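Long-range contacts in aromatic amino acid aminotransferase I (Candida albicans WO-1, PDB 6HNU), which probably catalyses the pyridoxal-phosphate-dependent transfer of an amino group from aromatic L-amino acids to 2-oxoglutarate, yielding aromatic oxo-acids and L-glutamate: residues Thr215-Gly221 and Ala390-Thr395; Thr397-Ser401 and Lys457-Phe461; Ala419-Ala424 and Ala484-Phe489. One frame throughout, in Å; residues are numbered along the deposited sequence.

In the fold
Interaction 1 is deeply buried beside the cofactor, whereas interactions 2 and 3 lie further out and are partly buried. Interactions 1 and 2 share strand 393-399: its beginning meets the cofactor-binding loop, its end pairs with strand 459-465, and F461 packs against P219 and T395 where the two contacts touch. Interaction 3 joins helices 413-426 and 471-489, each the next helix after one of the paired strands, and L398 of interaction 2 reaches V420, V485 and F489. The chemistry follows position: close glycine packing and water bridges in interaction 1, regular backbone hydrogen bonds in interaction 2, and apolar packing bordered by a polar side-chain pair in interaction 3.

Interaction 1: Thr215-Gly221 and Ala390-Thr395; sequences TGQNPTG and AGMFFT
The 215-221 loop is irregular: G216 (phi/psi 69/39) and G221 (72/9) have positive phi, and a cis peptide precedes P219. Q217 OE1 accepts from T220 N (3.0 Å) and T220 OG1 (2.6 Å), and G221 N donates to Q217 O (2.8 Å). A390 sets its small CB 3.5 Å from T215 CG2, while A390 O receives a CA-H...O contact from G216 CA (3.4 Å). At G391 (103/-174) CA lies 3.8 Å from G216 CA; a CB on either glycine would clash. A water bridges M392 N (3.0 Å) and G216 O (2.6 Å). F393 (rotamer m) begins the strand, CA 4.9 Å from G221 CA and CE2 3.6 Å from N218 CG. N218 opens the NPTG sequence of this aminotransferase family; its ND2 binds PLP O3 and its OD1 accepts from R463. A CB on G221 would come 2.6 Å from F393 O, a clash. T395 (rotamer p), CA 6.2 Å from T220 CA, sets CG2 3.3 Å from P219 O.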
ATOM      1  N   THR B 215     -14.095 -19.751   1.480  1.00 15.33           N
ATOM      2  CA  THR B 215     -15.296 -19.423   2.285  1.00 15.13           C
ATOM      3  C   THR B 215     -16.079 -18.278   1.642  1.00 15.11           C
ATOM      4  O   THR B 215     -15.573 -17.139   1.600  1.00 16.45           O
ATOM      5  CB  THR B 215     -14.933 -19.104   3.740  1.00 16.08           C
ATOM      6  OG1 THR B 215     -14.021 -20.111   4.188  1.00 16.42           O
ATOM      7  CG2 THR B 215     -16.154 -19.072   4.630  1.00 15.68           C
ATOM      8  N   GLY B 216     -17.299 -18.531   1.167  1.00 15.13           N
ATOM      9  CA  GLY B 216     -18.091 -17.461   0.530  1.00 14.69           C
ATOM     10  C   GLY B 216     -17.460 -17.078  -0.807  1.00 14.01           C
ATOM     11  O   GLY B 216     -17.305 -15.842  -1.105  1.00 15.19           O
ATOM     12  N   GLN B 217     -16.973 -18.092  -1.510  1.00 15.42           N
ATOM     13  CA  GLN B 217     -16.204 -18.009  -2.774  1.00 16.14           C
ATOM     14  C   GLN B 217     -16.847 -16.955  -3.688  1.00 16.99           C
ATOM     15  O   GLN B 217     -18.065 -16.923  -3.784  1.00 17.09           O
ATOM     16  CB  GLN B 217     -16.194 -19.363  -3.458  1.00 16.24           C
ATOM     17  CG  GLN B 217     -15.089 -19.605  -4.473  1.00 16.11           C
ATOM     18  CD  GLN B 217     -15.334 -19.043  -5.861  1.00 16.75           C
ATOM     19  OE1 GLN B 217     -16.472 -18.828  -6.288  1.00 15.22           O
ATOM     20  NE2 GLN B 217     -14.238 -18.788  -6.565  1.00 16.14           N
ATOM     21  N   ASN B 218     -16.026 -16.080  -4.284  1.00 17.54           N
ATOM     22  CA  ASN B 218     -16.481 -15.034  -5.229  1.00 15.14           C
ATOM     23  C   ASN B 218     -16.146 -15.538  -6.634  1.00 14.29           C
ATOM     24  O   ASN B 218     -14.956 -15.646  -6.948  1.00 13.63           O
ATOM     25  CB  ASN B 218     -15.786 -13.718  -4.893  1.00 16.17           C
ATOM     26  CG  ASN B 218     -16.157 -12.556  -5.783  1.00 17.16           C
ATOM     27  OD1 ASN B 218     -17.047 -12.660  -6.618  1.00 19.25           O
ATOM     28  ND2 ASN B 218     -15.523 -11.419  -5.564  1.00 17.68           N
ATOM     29  N   PRO B 219     -17.111 -15.791  -7.556  1.00 13.57           N
ATOM     30  CA  PRO B 219     -18.531 -15.424  -7.460  1.00 13.93           C
ATOM     31  C   PRO B 219     -19.583 -16.476  -7.065  1.00 15.24           C
ATOM     32  O   PRO B 219     -20.737 -16.118  -6.994  1.00 16.72           O
ATOM     33  CB  PRO B 219     -18.802 -15.139  -8.958  1.00 13.66           C
ATOM     34  CG  PRO B 219     -18.094 -16.241  -9.652  1.00 13.49           C
ATOM     35  CD  PRO B 219     -16.810 -16.351  -8.884  1.00 13.93           C
ATOM     36  N   THR B 220     -19.191 -17.720  -6.827  1.00 17.23           N
ATOM     37  CA  THR B 220     -20.114 -18.892  -6.759  1.00 19.14           C
ATOM     38  C   THR B 220     -20.925 -18.865  -5.460  1.00 21.16           C
ATOM     39  O   THR B 220     -22.059 -19.366  -5.473  1.00 19.13           O
ATOM     40  CB  THR B 220     -19.393 -20.217  -6.961  1.00 18.45           C
ATOM     41  OG1 THR B 220     -18.513 -20.393  -5.839  1.00 16.86           O
ATOM     42  CG2 THR B 220     -18.655 -20.282  -8.277  1.00 17.96           C
ATOM     43  N   GLY B 221     -20.434 -18.211  -4.406  1.00 20.00           N
ATOM     44  CA  GLY B 221     -21.120 -18.224  -3.101  1.00 19.33           C
ATOM     45  C   GLY B 221     -20.975 -19.597  -2.467  1.00 19.28           C
ATOM     46  O   GLY B 221     -21.560 -19.840  -1.397  1.00 19.95           O
ATOM     47  N   ALA B 390     -21.943 -19.388   3.641  1.00 19.37           N
ATOM     48  CA  ALA B 390     -21.031 -18.274   4.002  1.00 19.64           C
ATOM     49  C   ALA B 390     -20.977 -17.243   2.887  1.00 20.05           C
ATOM     50  O   ALA B 390     -21.226 -17.581   1.736  1.00 21.28           O
ATOM     51  CB  ALA B 390     -19.651 -18.807   4.311  1.00 18.25           C
ATOM     52  N   GLY B 391     -20.692 -16.008   3.233  1.00 19.26           N
ATOM     53  CA  GLY B 391     -20.373 -14.970   2.243  1.00 19.79           C
ATOM     54  C   GLY B 391     -21.506 -14.002   1.987  1.00 18.55           C
ATOM     55  O   GLY B 391     -22.544 -14.044   2.706  1.00 17.48           O
ATOM     56  N   MET B 392     -21.297 -13.116   1.010  1.00 18.86           N
ATOM     57  CA  MET B 392     -22.244 -12.038   0.673  1.00 19.48           C
ATOM     58  C   MET B 392     -22.950 -12.351  -0.649  1.00 18.95           C
ATOM     59  O   MET B 392     -23.857 -11.603  -0.999  1.00 21.19           O
ATOM     60  CB  MET B 392     -21.561 -10.670   0.624  1.00 22.09           C
ATOM     61  CG  MET B 392     -20.414 -10.562  -0.348  1.00 22.63           C
ATOM     62  SD  MET B 392     -19.823  -8.880  -0.442  1.00 24.31           S
ATOM     63  CE  MET B 392     -19.648  -8.451   1.286  1.00 24.16           C
ATOM     64  N   PHE B 393     -22.613 -13.446  -1.300  1.00 17.91           N
ATOM     65  CA  PHE B 393     -23.099 -13.729  -2.675  1.00 19.12           C
ATOM     66  C   PHE B 393     -24.029 -14.927  -2.711  1.00 20.54           C
ATOM     67  O   PHE B 393     -23.860 -15.919  -1.981  1.00 22.49           O
ATOM     68  CB  PHE B 393     -21.920 -13.991  -3.605  1.00 17.96           C
ATOM     69  CG  PHE B 393     -20.969 -12.826  -3.681  1.00 17.69           C
ATOM     70  CD1 PHE B 393     -21.385 -11.604  -4.176  1.00 18.09           C
ATOM     71  CD2 PHE B 393     -19.634 -12.979  -3.307  1.00 18.14           C
ATOM     72  CE1 PHE B 393     -20.491 -10.543  -4.287  1.00 18.47           C
ATOM     73  CE2 PHE B 393     -18.755 -11.915  -3.415  1.00 17.88           C
ATOM     74  CZ  PHE B 393     -19.190 -10.698  -3.870  1.00 18.44           C
ATOM     75  N   PHE B 394     -25.007 -14.830  -3.608  1.00 22.86           N
ATOM     76  CA  PHE B 394     -25.891 -15.949  -3.997  1.00 20.78           C
ATOM     77  C   PHE B 394     -25.774 -16.118  -5.514  1.00 20.20           C
ATOM     78  O   PHE B 394     -25.376 -15.183  -6.186  1.00 18.48           O
ATOM     79  CB  PHE B 394     -27.336 -15.665  -3.565  1.00 22.76           C
ATOM     80  CG  PHE B 394     -28.030 -14.512  -4.230  1.00 23.14           C
ATOM     81  CD1 PHE B 394     -28.743 -14.702  -5.404  1.00 24.94           C
ATOM     82  CD2 PHE B 394     -27.976 -13.240  -3.694  1.00 24.73           C
ATOM     83  CE1 PHE B 394     -29.373 -13.635  -6.011  1.00 25.31           C
ATOM     84  CE2 PHE B 394     -28.612 -12.176  -4.304  1.00 27.18           C
ATOM     85  CZ  PHE B 394     -29.310 -12.375  -5.471  1.00 26.05           C
ATOM     86  N   THR B 395     -26.020 -17.308  -6.014  1.00 19.77           N
ATOM     87  CA  THR B 395     -26.081 -17.539  -7.477  1.00 21.82           C
ATOM     88  C   THR B 395     -27.399 -18.204  -7.871  1.00 24.71           C
ATOM     89  O   THR B 395     -27.965 -18.992  -7.079  1.00 22.30           O
ATOM     90  CB  THR B 395     -24.868 -18.311  -7.970  1.00 20.71           C
ATOM     91  OG1 THR B 395     -24.792 -19.561  -7.278  1.00 21.77           O
ATOM     92  CG2 THR B 395     -23.623 -17.475  -7.802  1.00 20.52           C
TER
HETATM   93  O   HOH W   1     -18.666 -13.803  -0.196  1.00 17.03           O
HETATM   94  O   HOH W   2     -24.245 -20.256  -4.377  1.00 36.31           O
HETATM   95  O   HOH W   3     -21.435 -21.321   0.780  1.00 21.55           O

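Interaction 2: Thr397-Ser401 and Lys457-Phe461; sequences TLDAS and KTHIF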
ATOM      1  N   THR B 397     -28.466 -20.529 -11.158  1.00 21.58           N
ATOM      2  CA  THR B 397     -28.009 -21.313 -12.333  1.00 22.78           C
ATOM      3  C   THR B 397     -29.219 -21.487 -13.273  1.00 25.32           C
ATOM      4  O   THR B 397     -30.372 -21.659 -12.759  1.00 24.44           O
ATOM      5  CB  THR B 397     -27.337 -22.596 -11.858  1.00 23.02           C
ATOM      6  OG1 THR B 397     -26.125 -22.234 -11.196  1.00 21.33           O
ATOM      7  CG2 THR B 397     -26.997 -23.582 -12.958  1.00 23.26           C
ATOM      8  N   LEU B 398     -29.007 -21.344 -14.587  1.00 25.52           N
ATOM      9  CA  LEU B 398     -30.077 -21.495 -15.620  1.00 23.17           C
ATOM     10  C   LEU B 398     -29.594 -22.495 -16.669  1.00 23.07           C
ATOM     11  O   LEU B 398     -28.404 -22.534 -16.948  1.00 20.11           O
ATOM     12  CB  LEU B 398     -30.429 -20.139 -16.256  1.00 23.47           C
ATOM     13  CG  LEU B 398     -30.830 -18.989 -15.333  1.00 24.50           C
ATOM     14  CD1 LEU B 398     -30.985 -17.685 -16.106  1.00 26.31           C
ATOM     15  CD2 LEU B 398     -32.120 -19.280 -14.579  1.00 26.99           C
ATOM     16  N   ASP B 399     -30.499 -23.327 -17.198  1.00 23.59           N
ATOM     17  CA  ASP B 399     -30.196 -24.296 -18.278  1.00 24.58           C
ATOM     18  C   ASP B 399     -30.390 -23.528 -19.588  1.00 24.00           C
ATOM     19  O   ASP B 399     -31.563 -23.277 -19.967  1.00 21.90           O
ATOM     20  CB  ASP B 399     -31.056 -25.567 -18.191  1.00 25.93           C
ATOM     21  CG  ASP B 399     -30.726 -26.558 -19.290  1.00 28.61           C
ATOM     22  OD1 ASP B 399     -29.984 -26.171 -20.237  1.00 27.05           O
ATOM     23  OD2 ASP B 399     -31.199 -27.700 -19.207  1.00 28.72           O
ATOM     24  N   ALA B 400     -29.308 -23.000 -20.167  1.00 25.76           N
ATOM     25  CA  ALA B 400     -29.443 -22.101 -21.337  1.00 22.81           C
ATOM     26  C   ALA B 400     -30.048 -22.904 -22.496  1.00 23.93           C
ATOM     27  O   ALA B 400     -30.693 -22.275 -23.362  1.00 22.13           O
ATOM     28  CB  ALA B 400     -28.121 -21.505 -21.717  1.00 23.68           C
ATOM     29  N   SER B 401     -29.846 -24.227 -22.492  1.00 25.41           N
ATOM     30  CA  SER B 401     -30.304 -25.155 -23.559  1.00 26.65           C
ATOM     31  C   SER B 401     -31.836 -25.171 -23.628  1.00 27.79           C
ATOM     32  O   SER B 401     -32.347 -25.628 -24.656  1.00 28.30           O
ATOM     33  CB  SER B 401     -29.694 -26.527 -23.390  1.00 27.57           C
ATOM     34  OG  SER B 401     -30.439 -27.323 -22.484  1.00 29.11           O
ATOM     35  N   LYS B 457     -21.347 -27.608 -22.259  1.00 57.07           N
ATOM     36  CA  LYS B 457     -21.745 -26.814 -21.060  1.00 53.73           C
ATOM     37  C   LYS B 457     -22.930 -25.923 -21.445  1.00 44.16           C
ATOM     38  O   LYS B 457     -22.741 -25.016 -22.248  1.00 54.38           O
ATOM     39  CB  LYS B 457     -20.555 -26.028 -20.495  1.00 57.84           C
ATOM     40  CG  LYS B 457     -20.872 -25.202 -19.250  1.00 59.67           C
ATOM     41  CD  LYS B 457     -19.892 -25.330 -18.097  1.00 57.77           C
ATOM     42  CE  LYS B 457     -20.107 -24.267 -17.035  1.00 54.39           C
ATOM     43  NZ  LYS B 457     -19.603 -24.688 -15.703  1.00 50.19           N
ATOM     44  N   THR B 458     -24.122 -26.244 -20.943  1.00 37.50           N
ATOM     45  CA  THR B 458     -25.394 -25.559 -21.254  1.00 31.97           C
ATOM     46  C   THR B 458     -25.856 -24.750 -20.049  1.00 27.50           C
ATOM     47  O   THR B 458     -26.852 -24.067 -20.160  1.00 25.89           O
ATOM     48  CB  THR B 458     -26.495 -26.565 -21.614  1.00 34.33           C
ATOM     49  OG1 THR B 458     -26.715 -27.397 -20.471  1.00 36.74           O
ATOM     50  CG2 THR B 458     -26.146 -27.412 -22.815  1.00 34.78           C
ATOM     51  N   HIS B 459     -25.178 -24.840 -18.907  1.00 26.75           N
ATOM     52  CA  HIS B 459     -25.643 -24.089 -17.710  1.00 26.28           C
ATOM     53  C   HIS B 459     -24.849 -22.784 -17.613  1.00 23.15           C
ATOM     54  O   HIS B 459     -23.639 -22.803 -17.903  1.00 25.78           O
ATOM     55  CB  HIS B 459     -25.576 -24.928 -16.434  1.00 24.96           C
ATOM     56  CG  HIS B 459     -26.564 -26.043 -16.425  1.00 26.55           C
ATOM     57  ND1 HIS B 459     -26.251 -27.288 -16.941  1.00 29.43           N
ATOM     58  CD2 HIS B 459     -27.843 -26.102 -15.993  1.00 29.85           C
ATOM     59  CE1 HIS B 459     -27.302 -28.070 -16.841  1.00 29.01           C
ATOM     60  NE2 HIS B 459     -28.304 -27.359 -16.274  1.00 29.72           N
ATOM     61  N   ILE B 460     -25.543 -21.730 -17.221  1.00 20.95           N
ATOM     62  CA  ILE B 460     -25.025 -20.350 -17.040  1.00 22.02           C
ATOM     63  C   ILE B 460     -25.434 -19.982 -15.625  1.00 22.40           C
ATOM     64  O   ILE B 460     -26.233 -20.764 -15.024  1.00 21.92           O
ATOM     65  CB  ILE B 460     -25.609 -19.384 -18.086  1.00 21.67           C
ATOM     66  CG1 ILE B 460     -27.139 -19.339 -18.066  1.00 24.67           C
ATOM     67  CG2 ILE B 460     -25.072 -19.754 -19.454  1.00 23.10           C
ATOM     68  CD1 ILE B 460     -27.749 -18.219 -18.865  1.00 24.82           C
ATOM     69  N   PHE B 461     -24.877 -18.912 -15.087  1.00 18.75           N
ATOM     70  CA  PHE B 461     -25.344 -18.393 -13.794  1.00 19.83           C
ATOM     71  C   PHE B 461     -25.157 -16.896 -13.727  1.00 19.80           C
ATOM     72  O   PHE B 461     -24.402 -16.333 -14.526  1.00 20.25           O
ATOM     73  CB  PHE B 461     -24.636 -19.136 -12.661  1.00 19.04           C
ATOM     74  CG  PHE B 461     -23.194 -18.760 -12.426  1.00 16.91           C
ATOM     75  CD1 PHE B 461     -22.206 -19.289 -13.236  1.00 16.73           C
ATOM     76  CD2 PHE B 461     -22.837 -17.948 -11.350  1.00 18.63           C
ATOM     77  CE1 PHE B 461     -20.863 -19.024 -12.992  1.00 18.16           C
ATOM     78  CE2 PHE B 461     -21.491 -17.642 -11.130  1.00 18.13           C
ATOM     79  CZ  PHE B 461     -20.513 -18.197 -11.948  1.00 16.62           C
TER
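Two neighbouring strands of the four-stranded antiparallel sheet, in the C-terminal part of this aminotransferase, pair here, and the first runs on into a 3-10 turn that stays bonded to the second through A400 N and T458 O (2.7 Å). Strand segments 397-399 and 459-461 approach to 4.5 Å with an angle of 148° between their directions. L398 and I460 form the hydrogen-bonded pair: L398 N donates to I460 O (2.9 Å) and I460 N to L398 O (3.0 Å). T397 with F461 and D399 with H459 are non-hydrogen-bonded pairs. From the first, T397 CA makes a CA-H...O contact with I460 O (3.3 Å); from the second, H459 CA makes one with L398 O (3.3 Å). D399 suits the exit from the strand because its short carboxylate can fold back: OD1 accepts from S401 N (3.0 Å), making an Asx turn, and from S401 OG (2.6 Å), with a weak bond from T458 OG1 (3.5 Å). D399 OD1 also lies over one face of the H459 ring. T397, D399, H459 and F461 lie on one face of the sheet, where the F461 ring meets Y164 edge-to-face. L398 and I460 share the other, CB to CG1 3.8 Å, their aliphatic side chains suited to a buried layer, and A400 CB adds a looser contact with I460 CG2 (4.2 Å). Helices 413-426 and 471-489 both pack on this apolar side, P413 and V416 touching A400 and I460, V485 and F489 touching L398, while strands 383-384 and 429-433 flank the pair.

Interaction 3: Ala419-Ala424 and Ala484-Phe489; sequences AVHEQA and AVRAEF
Helix-on-helix packing over the C-terminal antiparallel sheet of the aminotransferase joins 419-424, within helix 413-426, to 484-489, near the end of helix 471-489. The axes of the helical segments come within 8.9 Å of each other and their directions differ by 129°. The nearest CA pairs are A424-A484 (5.0 Å) and V420-V485 (6.4 Å). E488 (chi1 and chi2 both m) is long enough to cross to the first helix, where its OE1 packs 3.4 Å from A419 CB and accepts a hydrogen bond from H403. Q423 (chi1 t, chi2 p) lays its aliphatic CG 3.6 Å from A484 CB and its CD 3.9 Å from A487 CB, so its amide reaches the border of the contact, where OE1 bonds to Q427. Small A484 permits this close approach: its CB lies 3.4 Å from A424 N and 4.2 Å from A424 CB. V420, rotamer t, supplies the apolar side, with CG1 4.4 Å from V485 CG2 and CG2 3.8 Å from F489 CE1; the branched side chain also touches L398 of the sheet beneath. E488 OE2 accepts from Q423 NE2 (2.8 Å, 161°) and from a water, 2.8 Å away, that also donates to A419 O at 2.8 Å.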
ATOM      1  N   ALA B 419     -28.965 -12.299 -23.140  1.00 20.78           N
ATOM      2  CA  ALA B 419     -30.426 -12.076 -23.271  1.00 20.33           C
ATOM      3  C   ALA B 419     -31.043 -11.927 -21.884  1.00 19.39           C
ATOM      4  O   ALA B 419     -31.847 -11.009 -21.668  1.00 20.03           O
ATOM      5  CB  ALA B 419     -31.086 -13.192 -24.039  1.00 22.56           C
ATOM      6  N   VAL B 420     -30.736 -12.850 -20.987  1.00 20.84           N
ATOM      7  CA  VAL B 420     -31.311 -12.784 -19.616  1.00 21.67           C
ATOM      8  C   VAL B 420     -30.819 -11.523 -18.917  1.00 21.36           C
ATOM      9  O   VAL B 420     -31.648 -10.878 -18.278  1.00 22.71           O
ATOM     10  CB  VAL B 420     -31.025 -14.065 -18.816  1.00 23.06           C
ATOM     11  CG1 VAL B 420     -31.358 -13.887 -17.337  1.00 24.85           C
ATOM     12  CG2 VAL B 420     -31.776 -15.235 -19.413  1.00 22.88           C
ATOM     13  N   HIS B 421     -29.531 -11.182 -19.037  1.00 24.58           N
ATOM     14  CA  HIS B 421     -28.942  -9.936 -18.456  1.00 22.68           C
ATOM     15  C   HIS B 421     -29.680  -8.707 -18.983  1.00 23.77           C
ATOM     16  O   HIS B 421     -30.116  -7.900 -18.158  1.00 21.16           O
ATOM     17  CB  HIS B 421     -27.440  -9.839 -18.756  1.00 22.42           C
ATOM     18  CG  HIS B 421     -26.710  -8.716 -18.097  1.00 24.25           C
ATOM     19  ND1 HIS B 421     -26.726  -8.534 -16.730  1.00 23.60           N
ATOM     20  CD2 HIS B 421     -25.842  -7.804 -18.599  1.00 22.99           C
ATOM     21  CE1 HIS B 421     -25.949  -7.507 -16.433  1.00 24.35           C
ATOM     22  NE2 HIS B 421     -25.385  -7.055 -17.553  1.00 24.70           N
ATOM     23  N   GLU B 422     -29.854  -8.591 -20.302  1.00 25.12           N
ATOM     24  CA  GLU B 422     -30.575  -7.441 -20.919  1.00 24.66           C
ATOM     25  C   GLU B 422     -32.023  -7.389 -20.398  1.00 24.10           C
ATOM     26  O   GLU B 422     -32.501  -6.291 -20.022  1.00 24.28           O
ATOM     27  CB  GLU B 422     -30.511  -7.546 -22.452  1.00 28.62           C
ATOM     28  CG  GLU B 422     -29.100  -7.407 -23.033  1.00 33.35           C
ATOM     29  CD  GLU B 422     -28.984  -7.801 -24.503  1.00 41.17           C
ATOM     30  OE1 GLU B 422     -30.059  -7.864 -25.166  1.00 42.13           O
ATOM     31  OE2 GLU B 422     -27.829  -8.041 -24.992  1.00 42.55           O
ATOM     32  N   GLN B 423     -32.696  -8.540 -20.342  1.00 23.98           N
ATOM     33  CA  GLN B 423     -34.116  -8.629 -19.897  1.00 24.64           C
ATOM     34  C   GLN B 423     -34.228  -8.209 -18.415  1.00 24.40           C
ATOM     35  O   GLN B 423     -35.093  -7.392 -18.103  1.00 24.53           O
ATOM     36  CB  GLN B 423     -34.676 -10.032 -20.141  1.00 25.45           C
ATOM     37  CG  GLN B 423     -36.154 -10.147 -19.765  1.00 26.81           C
ATOM     38  CD  GLN B 423     -37.085  -9.478 -20.748  1.00 29.72           C
ATOM     39  OE1 GLN B 423     -37.959  -8.707 -20.376  1.00 27.12           O
ATOM     40  NE2 GLN B 423     -36.903  -9.770 -22.029  1.00 31.25           N
ATOM     41  N   ALA B 424     -33.376  -8.743 -17.541  1.00 24.19           N
ATOM     42  CA  ALA B 424     -33.269  -8.336 -16.116  1.00 24.46           C
ATOM     43  C   ALA B 424     -33.204  -6.815 -16.028  1.00 24.94           C
ATOM     44  O   ALA B 424     -34.003  -6.231 -15.258  1.00 28.46           O
ATOM     45  CB  ALA B 424     -32.042  -8.972 -15.482  1.00 25.52           C
ATOM     46  N   ALA B 484     -37.944 -11.699 -15.510  1.00 30.91           N
ATOM     47  CA  ALA B 484     -37.000 -11.616 -16.638  1.00 31.93           C
ATOM     48  C   ALA B 484     -36.705 -13.036 -17.119  1.00 30.64           C
ATOM     49  O   ALA B 484     -36.736 -13.271 -18.368  1.00 30.32           O
ATOM     50  CB  ALA B 484     -35.767 -10.836 -16.226  1.00 30.02           C
ATOM     51  N   VAL B 485     -36.527 -13.987 -16.197  1.00 26.91           N
ATOM     52  CA  VAL B 485     -36.255 -15.404 -16.572  1.00 28.24           C
ATOM     53  C   VAL B 485     -37.535 -15.977 -17.208  1.00 31.18           C
ATOM     54  O   VAL B 485     -37.406 -16.677 -18.231  1.00 26.76           O
ATOM     55  CB  VAL B 485     -35.756 -16.272 -15.399  1.00 28.34           C
ATOM     56  CG1 VAL B 485     -35.607 -17.745 -15.790  1.00 28.26           C
ATOM     57  CG2 VAL B 485     -34.423 -15.755 -14.878  1.00 29.32           C
ATOM     58  N   ARG B 486     -38.706 -15.657 -16.648  1.00 30.46           N
ATOM     59  CA  ARG B 486     -40.016 -16.148 -17.184  1.00 35.68           C
ATOM     60  C   ARG B 486     -40.228 -15.582 -18.607  1.00 33.50           C
ATOM     61  O   ARG B 486     -40.530 -16.381 -19.514  1.00 35.02           O
ATOM     62  CB  ARG B 486     -41.162 -15.828 -16.208  1.00 37.18           C
ATOM     63  CG  ARG B 486     -41.988 -17.050 -15.797  1.00 43.70           C
ATOM     64  CD  ARG B 486     -42.751 -16.961 -14.472  1.00 41.48           C
ATOM     65  NE  ARG B 486     -43.008 -15.564 -14.174  1.00 42.80           N
ATOM     66  CZ  ARG B 486     -42.624 -14.923 -13.069  1.00 43.68           C
ATOM     67  NH1 ARG B 486     -42.014 -15.575 -12.084  1.00 42.61           N
ATOM     68  NH2 ARG B 486     -42.904 -13.632 -12.942  1.00 39.91           N
ATOM     69  N   ALA B 487     -40.050 -14.280 -18.816  1.00 29.79           N
ATOM     70  CA  ALA B 487     -40.113 -13.668 -20.161  1.00 30.95           C
ATOM     71  C   ALA B 487     -39.134 -14.357 -21.121  1.00 32.91           C
ATOM     72  O   ALA B 487     -39.560 -14.706 -22.234  1.00 30.77           O
ATOM     73  CB  ALA B 487     -39.865 -12.189 -20.106  1.00 32.27           C
ATOM     74  N   GLU B 488     -37.863 -14.547 -20.771  1.00 26.97           N
ATOM     75  CA  GLU B 488     -36.870 -15.049 -21.763  1.00 26.21           C
ATOM     76  C   GLU B 488     -37.127 -16.504 -22.129  1.00 27.67           C
ATOM     77  O   GLU B 488     -36.833 -16.887 -23.305  1.00 25.38           O
ATOM     78  CB  GLU B 488     -35.434 -14.860 -21.266  1.00 24.92           C
ATOM     79  CG  GLU B 488     -34.957 -13.439 -21.455  1.00 23.34           C
ATOM     80  CD  GLU B 488     -34.938 -12.956 -22.901  1.00 22.77           C
ATOM     81  OE1 GLU B 488     -34.480 -13.712 -23.774  1.00 21.75           O
ATOM     82  OE2 GLU B 488     -35.302 -11.808 -23.120  1.00 23.28           O
ATOM     83  N   PHE B 489     -37.610 -17.316 -21.176  1.00 28.13           N
ATOM     84  CA  PHE B 489     -37.714 -18.787 -21.347  1.00 26.98           C
ATOM     85  C   PHE B 489     -39.138 -19.195 -21.754  1.00 30.26           C
ATOM     86  O   PHE B 489     -39.370 -20.420 -21.887  1.00 31.08           O
ATOM     87  CB  PHE B 489     -37.251 -19.479 -20.068  1.00 25.93           C
ATOM     88  CG  PHE B 489     -35.752 -19.512 -19.925  1.00 22.56           C
ATOM     89  CD1 PHE B 489     -35.064 -18.439 -19.373  1.00 25.59           C
ATOM     90  CD2 PHE B 489     -35.029 -20.613 -20.343  1.00 22.27           C
ATOM     91  CE1 PHE B 489     -33.685 -18.492 -19.249  1.00 22.42           C
ATOM     92  CE2 PHE B 489     -33.654 -20.670 -20.211  1.00 21.66           C
ATOM     93  CZ  PHE B 489     -32.978 -19.586 -19.704  1.00 20.11           C
TER
HETATM   94  O   HOH W   4     -33.416  -9.757 -23.629  1.00 28.31           O